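Local coordinates for transcriptional regulator, LysR family (Vibrio cholerae, PDB 3SZP), which probably binds DNA as a LysR-type transcription factor and activates virulence genes, at residues N100-M105 and I122-S127; L133-W138 and D149-A154. All coordinates share one frame; numbering follows the deposited sequence.

Interaction 1. Residues N100-M105 and I122-S127; sequences NLTKRM and IELMMS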
loop_
_atom_site.group_PDB
_atom_site.type_symbol
_atom_site.label_atom_id
_atom_site.label_comp_id
_atom_site.label_asym_id
_atom_site.label_seq_id
_atom_site.Cartn_x
_atom_site.Cartn_y
_atom_site.Cartn_z
ATOM N N ASN A 100 -20.859 7.039 23.319
ATOM C CA ASN A 100 -22.155 6.453 23.640
ATOM C C ASN A 100 -23.149 7.370 24.351
ATOM O O ASN A 100 -24.303 7.470 23.922
ATOM C CB ASN A 100 -22.005 5.138 24.401
ATOM C CG ASN A 100 -21.389 4.057 23.547
ATOM O OD1 ASN A 100 -21.622 4.005 22.337
ATOM N ND2 ASN A 100 -20.569 3.213 24.158
ATOM N N LEU A 101 -22.728 8.040 25.417
ATOM C CA LEU A 101 -23.726 8.554 26.354
ATOM C C LEU A 101 -24.081 10.011 26.137
ATOM O O LEU A 101 -25.023 10.543 26.727
ATOM C CB LEU A 101 -23.246 8.349 27.792
ATOM C CG LEU A 101 -23.012 6.889 28.176
ATOM C CD1 LEU A 101 -22.283 6.796 29.507
ATOM C CD2 LEU A 101 -24.339 6.164 28.235
ATOM N N THR A 102 -23.315 10.660 25.287
ATOM C CA THR A 102 -23.388 12.101 25.207
ATOM C C THR A 102 -24.751 12.581 24.745
ATOM O O THR A 102 -25.318 13.493 25.329
ATOM C CB THR A 102 -22.263 12.646 24.325
ATOM O OG1 THR A 102 -21.035 12.396 24.995
ATOM C CG2 THR A 102 -22.394 14.133 24.130
ATOM N N LYS A 103 -25.258 11.965 23.690
ATOM C CA LYS A 103 -26.500 12.386 23.076
ATOM C C LYS A 103 -27.613 12.446 24.124
ATOM O O LYS A 103 -28.245 13.483 24.319
ATOM C CB LYS A 103 -26.850 11.427 21.938
ATOM C CG LYS A 103 -28.247 11.588 21.346
ATOM C CD LYS A 103 -28.303 12.665 20.289
ATOM C CE LYS A 103 -29.533 12.476 19.413
ATOM N NZ LYS A 103 -30.750 12.254 20.266
ATOM N N ARG A 104 -27.807 11.343 24.829
ATOM C CA ARG A 104 -28.907 11.220 25.769
ATOM C C ARG A 104 -28.588 11.871 27.112
ATOM O O ARG A 104 -29.406 12.589 27.664
ATOM N N MET A 105 -27.390 11.632 27.624
ATOM C CA MET A 105 -27.052 12.075 28.965
ATOM C C MET A 105 -26.571 13.518 29.052
ATOM O O MET A 105 -26.882 14.204 30.016
ATOM C CB MET A 105 -25.996 11.162 29.576
ATOM C CG MET A 105 -26.413 10.531 30.880
ATOM S SD MET A 105 -25.099 9.480 31.539
ATOM C CE MET A 105 -23.717 10.609 31.417
ATOM N N ILE A 122 -19.696 26.208 21.455
ATOM C CA ILE A 122 -19.180 24.899 21.833
ATOM C C ILE A 122 -18.682 24.108 20.641
ATOM O O ILE A 122 -19.403 23.919 19.658
ATOM C CB ILE A 122 -20.220 24.053 22.578
ATOM C CG1 ILE A 122 -20.566 24.702 23.916
ATOM C CG2 ILE A 122 -19.684 22.633 22.795
ATOM C CD1 ILE A 122 -21.465 23.830 24.811
ATOM N N GLU A 123 -17.431 23.675 20.739
ATOM C CA GLU A 123 -16.884 22.659 19.853
ATOM C C GLU A 123 -16.822 21.344 20.646
ATOM O O GLU A 123 -16.120 21.243 21.651
ATOM C CB GLU A 123 -15.501 23.056 19.338
ATOM C CG GLU A 123 -14.975 22.101 18.293
ATOM C CD GLU A 123 -13.527 22.336 17.948
ATOM O OE1 GLU A 123 -13.083 23.499 17.932
ATOM O OE2 GLU A 123 -12.820 21.339 17.689
ATOM N N LEU A 124 -17.584 20.355 20.194
ATOM C CA LEU A 124 -17.715 19.083 20.897
ATOM C C LEU A 124 -17.166 17.917 20.059
ATOM O O LEU A 124 -17.619 17.673 18.943
ATOM C CB LEU A 124 -19.184 18.834 21.241
ATOM C CG LEU A 124 -19.575 17.507 21.908
ATOM C CD1 LEU A 124 -18.938 17.382 23.292
ATOM C CD2 LEU A 124 -21.085 17.391 22.013
ATOM N N MET A 125 -16.174 17.223 20.606
ATOM C CA MET A 125 -15.601 16.045 19.972
ATOM C C MET A 125 -15.944 14.783 20.763
ATOM O O MET A 125 -15.646 14.681 21.948
ATOM C CB MET A 125 -14.085 16.186 19.858
ATOM C CG MET A 125 -13.378 14.901 19.472
ATOM S SD MET A 125 -13.421 14.588 17.691
ATOM C CE MET A 125 -12.472 15.994 17.073
ATOM N N MET A 126 -16.578 13.828 20.098
ATOM C CA MET A 126 -16.911 12.555 20.720
ATOM C C MET A 126 -15.946 11.457 20.325
ATOM O O MET A 126 -15.578 11.339 19.158
ATOM C CB MET A 126 -18.319 12.122 20.336
ATOM C CG MET A 126 -19.322 12.451 21.394
ATOM S SD MET A 126 -20.384 13.749 20.793
ATOM C CE MET A 126 -21.282 12.780 19.569
ATOM N N SER A 127 -15.561 10.633 21.291
ATOM C CA SER A 127 -14.762 9.441 20.991
ATOM C C SER A 127 -14.977 8.353 22.037
ATOM O O SER A 127 -15.344 8.639 23.170
ATOM C CB SER A 127 -13.278 9.806 20.930
ATOM O OG SER A 127 -12.952 10.585 22.070
#
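Thr-102 meets Met-126 and Leu-124 where helix 102-116 lies over strand 120-127. The contact is small and made by van der Waals packing. Thr-102 can be followed outward from its CB. That atom already lies 4.1 Å from Met-126 SD. From there the side chain forks. The methyl branch, CG2, is set anti to the backbone N and reaches the strand. It comes 3.9 Å from Met-126 SD and 4.1 Å from Leu-124 CD2. With Leu-124 the meeting is tip to tip, methyl against methyl. With Met-126 the two side chains slant across one another, and the methionine chain is bent at chi2 (111°) and chi3 (71°). Its sulfur lies beside the threonine methyl. The hydroxyl branch behaves differently. Thr-102 OG1 passes 4.0 Å from Met-126 CG, but its polar partner is the carbonyl O of Pro-98, to which it is hydrogen-bonded. This bond leads back to the end of strand 91-98 and would favour this rotation of the fork, with the methyl facing the strand. Leu-124 also packs on Met-107 and Phe-110 of the same helix, and it touches Phe-215 of the second subunit. Met-126 packs on Ala-219 of that subunit, so the contact borders the interface with the second subunit. The helix and strand are the second and third elements of the beta-alpha-beta unit 91-98, 102-116, 120-127. Such helix-on-sheet packing is characteristic of the periplasmic-binding-protein-like fold of LysR regulatory domains.

Interaction 2. Residues L133-W138 and D149-A154; sequences LDPTEW and DSSLIA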
loop_
_atom_site.group_PDB
_atom_site.type_symbol
_atom_site.label_atom_id
_atom_site.label_comp_id
_atom_site.label_asym_id
_atom_site.label_seq_id
_atom_site.Cartn_x
_atom_site.Cartn_y
_atom_site.Cartn_z
ATOM N N LEU A 133 -6.171 11.531 25.866
ATOM C CA LEU A 133 -6.031 12.817 25.217
ATOM C C LEU A 133 -4.885 13.606 25.823
ATOM O O LEU A 133 -4.443 13.331 26.938
ATOM C CB LEU A 133 -7.327 13.609 25.363
ATOM C CG LEU A 133 -8.564 12.919 24.792
ATOM C CD1 LEU A 133 -9.825 13.534 25.353
ATOM C CD2 LEU A 133 -8.549 12.980 23.269
ATOM N N ASP A 134 -4.395 14.577 25.065
ATOM C CA ASP A 134 -3.545 15.615 25.611
ATOM C C ASP A 134 -4.505 16.603 26.257
ATOM O O ASP A 134 -5.265 17.272 25.560
ATOM C CB ASP A 134 -2.747 16.284 24.489
ATOM C CG ASP A 134 -1.797 17.361 24.999
ATOM O OD1 ASP A 134 -2.148 18.077 25.965
ATOM O OD2 ASP A 134 -0.692 17.493 24.426
ATOM N N PRO A 135 -4.495 16.686 27.597
ATOM C CA PRO A 135 -5.477 17.513 28.320
ATOM C C PRO A 135 -5.335 19.006 28.011
ATOM O O PRO A 135 -6.298 19.757 28.115
ATOM C CB PRO A 135 -5.147 17.250 29.796
ATOM C CG PRO A 135 -4.262 16.036 29.805
ATOM C CD PRO A 135 -3.524 16.057 28.507
ATOM N N THR A 136 -4.133 19.429 27.636
ATOM C CA THR A 136 -3.896 20.829 27.314
ATOM C C THR A 136 -4.623 21.250 26.035
ATOM O O THR A 136 -4.632 22.428 25.678
ATOM C CB THR A 136 -2.390 21.116 27.168
ATOM O OG1 THR A 136 -1.874 20.421 26.025
ATOM C CG2 THR A 136 -1.644 20.658 28.410
ATOM N N GLU A 137 -5.236 20.290 25.348
ATOM C CA GLU A 137 -5.896 20.571 24.075
ATOM C C GLU A 137 -7.387 20.790 24.242
ATOM O O GLU A 137 -8.099 21.034 23.274
ATOM C CB GLU A 137 -5.661 19.429 23.087
ATOM C CG GLU A 137 -4.391 19.579 22.269
ATOM C CD GLU A 137 -4.062 18.336 21.453
ATOM O OE1 GLU A 137 -4.966 17.506 21.215
ATOM O OE2 GLU A 137 -2.890 18.193 21.052
ATOM N N TRP A 138 -7.858 20.713 25.476
ATOM C CA TRP A 138 -9.290 20.734 25.744
ATOM C C TRP A 138 -9.594 21.653 26.910
ATOM O O TRP A 138 -8.763 21.810 27.808
ATOM C CB TRP A 138 -9.767 19.320 26.072
ATOM C CG TRP A 138 -9.431 18.342 24.995
ATOM C CD1 TRP A 138 -8.324 17.539 24.921
ATOM C CD2 TRP A 138 -10.193 18.088 23.819
ATOM N NE1 TRP A 138 -8.360 16.788 23.767
ATOM C CE2 TRP A 138 -9.505 17.106 23.074
ATOM C CE3 TRP A 138 -11.402 18.592 23.319
ATOM C CZ2 TRP A 138 -9.972 16.627 21.850
ATOM C CZ3 TRP A 138 -11.870 18.111 22.115
ATOM C CH2 TRP A 138 -11.152 17.142 21.387
ATOM N N ASP A 149 -5.321 10.577 36.468
ATOM C CA ASP A 149 -5.085 11.441 37.628
ATOM C C ASP A 149 -4.271 12.677 37.238
ATOM O O ASP A 149 -4.294 13.702 37.924
ATOM C CB ASP A 149 -4.399 10.666 38.762
ATOM C CG ASP A 149 -3.689 11.574 39.749
ATOM O OD1 ASP A 149 -4.284 12.584 40.182
ATOM O OD2 ASP A 149 -2.525 11.273 40.090
ATOM N N SER A 150 -3.582 12.578 36.108
ATOM C CA SER A 150 -2.579 13.564 35.724
ATOM C C SER A 150 -3.101 14.985 35.494
ATOM O O SER A 150 -3.892 15.232 34.583
ATOM C CB SER A 150 -1.796 13.074 34.497
ATOM O OG SER A 150 -2.667 12.669 33.453
ATOM N N SER A 151 -2.646 15.904 36.343
ATOM C CA SER A 151 -2.773 17.345 36.113
ATOM C C SER A 151 -4.196 17.829 35.884
ATOM O O SER A 151 -4.410 18.823 35.186
ATOM C CB SER A 151 -1.915 17.766 34.915
ATOM O OG SER A 151 -2.567 17.458 33.693
ATOM N N LEU A 152 -5.173 17.149 36.469
ATOM C CA LEU A 152 -6.561 17.496 36.185
ATOM C C LEU A 152 -7.498 17.364 37.374
ATOM O O LEU A 152 -7.497 16.351 38.071
ATOM C CB LEU A 152 -7.087 16.670 35.013
ATOM C CG LEU A 152 -6.774 17.219 33.621
ATOM C CD1 LEU A 152 -7.330 16.283 32.570
ATOM C CD2 LEU A 152 -7.345 18.622 33.443
ATOM N N ILE A 153 -8.293 18.406 37.598
ATOM C CA ILE A 153 -9.394 18.325 38.548
ATOM C C ILE A 153 -10.455 17.402 37.971
ATOM O O ILE A 153 -10.864 17.549 36.820
ATOM C CB ILE A 153 -10.033 19.698 38.821
ATOM C CG1 ILE A 153 -8.959 20.717 39.194
ATOM C CG2 ILE A 153 -11.059 19.589 39.942
ATOM C CD1 ILE A 153 -8.146 20.289 40.376
ATOM N N ALA A 154 -10.893 16.443 38.776
ATOM C CA ALA A 154 -11.942 15.528 38.359
ATOM C C ALA A 154 -13.159 15.717 39.247
ATOM O O ALA A 154 -13.033 15.908 40.452
ATOM C CB ALA A 154 -11.451 14.102 38.449
#
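Leu-152 meets Pro-135 through its CD1 methyl, which chi1 (-84°) and an extended chi2 (179°) carry out to the proline ring. Pro-135 CB is the closest ring atom, 3.7 Å from Leu-152 CD1. The neighbouring ring atom, Pro-135 CG, is 4.1 Å from the same methyl. Leu-152 CG follows behind, 4.2 Å from Pro-135 CB. The methyl therefore rests on the CB-CG side of the ring, and the side chains slant past each other. Ser-151 adds a marginal touch, with its OG 4.5 Å from Pro-135 CG.

Each partner sits on a tightly turned piece of backbone. Pro-135 opens a short 3-10 segment, 135-137. Just before it, Asp-134 reaches forward along the chain with its carboxylate. Asp-134 OD1 accepts from Thr-136 N at 2.9 Å, with an N-H...O angle of 134°, so the bond is clearly bent. This is an Asx turn. Glu-137 N also bonds to Asp-134 O, at 3.0 Å. On the other side, Asp-149 to Leu-152 form a type II beta turn. Ser-151 takes the positive phi of the third position. Its OG bonds to Ser-150 O at 2.7 Å, approaching from above the carbonyl plane, although Ser-150 is poorly ordered.

Leu-152 also packs on Leu-267 and Asn-269, at the end of strand 262-268. Its backbone O accepts from Gln-147 NE2. The contact lies at the surface of the LysR regulatory domain. It ties the loop before strand 140-144 to the turn that enters strand 153-166. In structural terms it is an Asx turn with a 3-10 segment, packed through proline on a type II beta turn.

Overall arrangement
Interaction 1 comes first along the chain and closes before interaction 2 opens. Their centres are about 17 Å apart. All four segments belong to the LysR substrate-binding domain, and both contacts reach the same mixed sheet. Interaction 1 is buried between a helix and a strand of a beta-alpha-beta unit. Interaction 2 is at the surface, in the connections around strand 140-144. The two meet directly where Met-125 CB packs on Trp-138 CH2, at 3.4 Å. Strand 91-98 lies between strands 120-127 and 140-144. The second subunit touches interaction 1 alone, so only this contact borders that interface of the regulator.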